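Local coordinates for engineered Protein OR366 (Synthetic construct, PDB 4RZP) that is a de novo designed armadillo-like repeat protein with no known natural function, built as an all-helical solenoid, at residues A[8-12]-A[43-49]. Numbering follows the deposited sequence.
Sequences VELLT and AGALEKL
Val8 points its two methyl branches at different parts of the facing segment 43-49. With CG1 anti to the backbone N (chi1 178°), that methyl meets Lys48 CG and Gly44 O. Its CG2 packs on Ala45, lying 3.9 Å from Ala45 CB. A compact branched side chain suits this place, because the small Ala43, Gly44 and Ala45 let the backbones come close: Val8 CA and Ala45 CA are 5.4 Å apart. One turn further along the helix, Leu11 sends CD1 against Lys48 CB and, at 4.1 Å, Leu49 CD2; its longer chain also reaches Ala22 and Leu26 of helix 16-29, while Leu49 packs on helix 58-71.

Nearer the solvent, the apolar stem of Lys48, bent at chi2 (66°), passes Val8 at about a right angle and lies against Thr12, whose CG2 is 3.5 Å from Lys48 CE. Cutting Lys48 back to an alanine would keep CB against Leu11 but is likely to open a gap between Val8 CG1 and Thr12 CG2.

Thr12 N and Thr12 OG1 both donate to Glu9 O, reaching it from opposite faces of its plane. Separately, Gly44 completes a Schellman motif after helix 34-42, its positive phi (74°) easily adopted without a side chain.

Packing of helix 3-11 against helix 45-52 in an all-helical superhelix is characteristic of the armadillo solenoid, here at its N-terminal end.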
loop_
_atom_site.group_PDB
_atom_site.type_symbol
_atom_site.label_atom_id
_atom_site.label_comp_id
_atom_site.label_asym_id
_atom_site.label_seq_id
_atom_site.Cartn_x
_atom_site.Cartn_y
_atom_site.Cartn_z
ATOM N N VAL A 8 15.164 17.241 -10.129
ATOM C CA VAL A 8 15.225 15.999 -10.906
ATOM C C VAL A 8 16.640 15.817 -11.451
ATOM O O VAL A 8 17.163 14.704 -11.495
ATOM C CB VAL A 8 14.205 15.968 -12.084
ATOM C CG1 VAL A 8 14.341 14.691 -12.889
ATOM C CG2 VAL A 8 12.773 16.133 -11.577
ATOM N N GLU A 9 17.268 16.919 -11.840
ATOM C CA GLU A 9 18.668 16.868 -12.232
ATOM C C GLU A 9 19.514 16.232 -11.115
ATOM O O GLU A 9 20.062 15.133 -11.284
ATOM C CB GLU A 9 19.182 18.272 -12.580
ATOM C CG GLU A 9 20.667 18.366 -13.003
ATOM C CD GLU A 9 21.051 17.423 -14.145
ATOM O OE1 GLU A 9 20.161 16.770 -14.746
ATOM O OE2 GLU A 9 22.262 17.333 -14.441
ATOM N N LEU A 10 19.574 16.894 -9.964
ATOM C CA LEU A 10 20.300 16.366 -8.818
ATOM C C LEU A 10 20.068 14.881 -8.492
ATOM O O LEU A 10 20.919 14.265 -7.868
ATOM C CB LEU A 10 19.956 17.170 -7.576
ATOM C CG LEU A 10 20.346 18.633 -7.494
ATOM C CD1 LEU A 10 20.253 19.040 -6.043
ATOM C CD2 LEU A 10 21.741 18.854 -8.024
ATOM N N LEU A 11 18.920 14.320 -8.869
ATOM C CA LEU A 11 18.642 12.911 -8.603
ATOM C C LEU A 11 19.608 12.039 -9.379
ATOM O O LEU A 11 19.892 10.903 -8.997
ATOM C CB LEU A 11 17.209 12.547 -8.987
ATOM C CG LEU A 11 16.054 13.109 -8.152
ATOM C CD1 LEU A 11 14.721 12.811 -8.828
ATOM C CD2 LEU A 11 16.066 12.550 -6.729
ATOM N N THR A 12 20.111 12.583 -10.479
ATOM C CA THR A 12 20.932 11.819 -11.404
ATOM C C THR A 12 22.396 11.757 -10.960
ATOM O O THR A 12 23.214 11.142 -11.630
ATOM C CB THR A 12 20.828 12.413 -12.828
ATOM O OG1 THR A 12 21.442 13.704 -12.874
ATOM C CG2 THR A 12 19.371 12.580 -13.209
ATOM N N ALA A 43 7.887 18.085 -14.507
ATOM C CA ALA A 43 9.320 18.308 -14.330
ATOM C C ALA A 43 10.089 16.983 -14.497
ATOM O O ALA A 43 11.311 16.942 -14.359
ATOM C CB ALA A 43 9.608 18.947 -12.961
ATOM N N GLY A 44 9.362 15.907 -14.792
ATOM C CA GLY A 44 9.954 14.619 -15.125
ATOM C C GLY A 44 10.562 13.816 -13.976
ATOM O O GLY A 44 11.461 12.994 -14.192
ATOM N N ALA A 45 10.058 14.047 -12.767
ATOM C CA ALA A 45 10.545 13.392 -11.564
ATOM C C ALA A 45 10.431 11.872 -11.633
ATOM O O ALA A 45 11.237 11.150 -11.029
ATOM C CB ALA A 45 9.786 13.916 -10.351
ATOM N N LEU A 46 9.443 11.377 -12.375
ATOM C CA LEU A 46 9.080 9.975 -12.256
ATOM C C LEU A 46 10.091 8.984 -12.802
ATOM O O LEU A 46 10.391 8.017 -12.127
ATOM C CB LEU A 46 7.737 9.731 -12.910
ATOM C CG LEU A 46 6.650 10.475 -12.148
ATOM C CD1 LEU A 46 5.311 10.135 -12.740
ATOM C CD2 LEU A 46 6.713 10.109 -10.662
ATOM N N GLU A 47 10.610 9.191 -14.003
ATOM C CA GLU A 47 11.687 8.327 -14.490
ATOM C C GLU A 47 12.797 8.231 -13.442
ATOM O O GLU A 47 13.154 7.134 -13.002
ATOM C CB GLU A 47 12.264 8.845 -15.812
ATOM C CG GLU A 47 11.377 8.613 -17.031
ATOM C CD GLU A 47 10.000 9.288 -16.939
ATOM O OE1 GLU A 47 9.921 10.521 -16.734
ATOM O OE2 GLU A 47 8.983 8.577 -17.080
ATOM N N LYS A 48 13.296 9.391 -13.017
ATOM C CA LYS A 48 14.434 9.465 -12.102
ATOM C C LYS A 48 14.150 8.841 -10.739
ATOM O O LYS A 48 14.983 8.109 -10.190
ATOM C CB LYS A 48 14.885 10.924 -11.902
ATOM C CG LYS A 48 15.995 11.402 -12.856
ATOM C CD LYS A 48 15.504 11.445 -14.294
ATOM C CE LYS A 48 16.546 12.019 -15.235
ATOM N NZ LYS A 48 15.998 12.150 -16.613
ATOM N N LEU A 49 12.982 9.139 -10.187
ATOM C CA LEU A 49 12.615 8.588 -8.892
ATOM C C LEU A 49 12.588 7.071 -8.945
ATOM O O LEU A 49 13.196 6.413 -8.109
ATOM C CB LEU A 49 11.261 9.126 -8.436
ATOM C CG LEU A 49 11.284 10.516 -7.798
ATOM C CD1 LEU A 49 9.873 10.929 -7.450
ATOM C CD2 LEU A 49 12.147 10.528 -6.555
#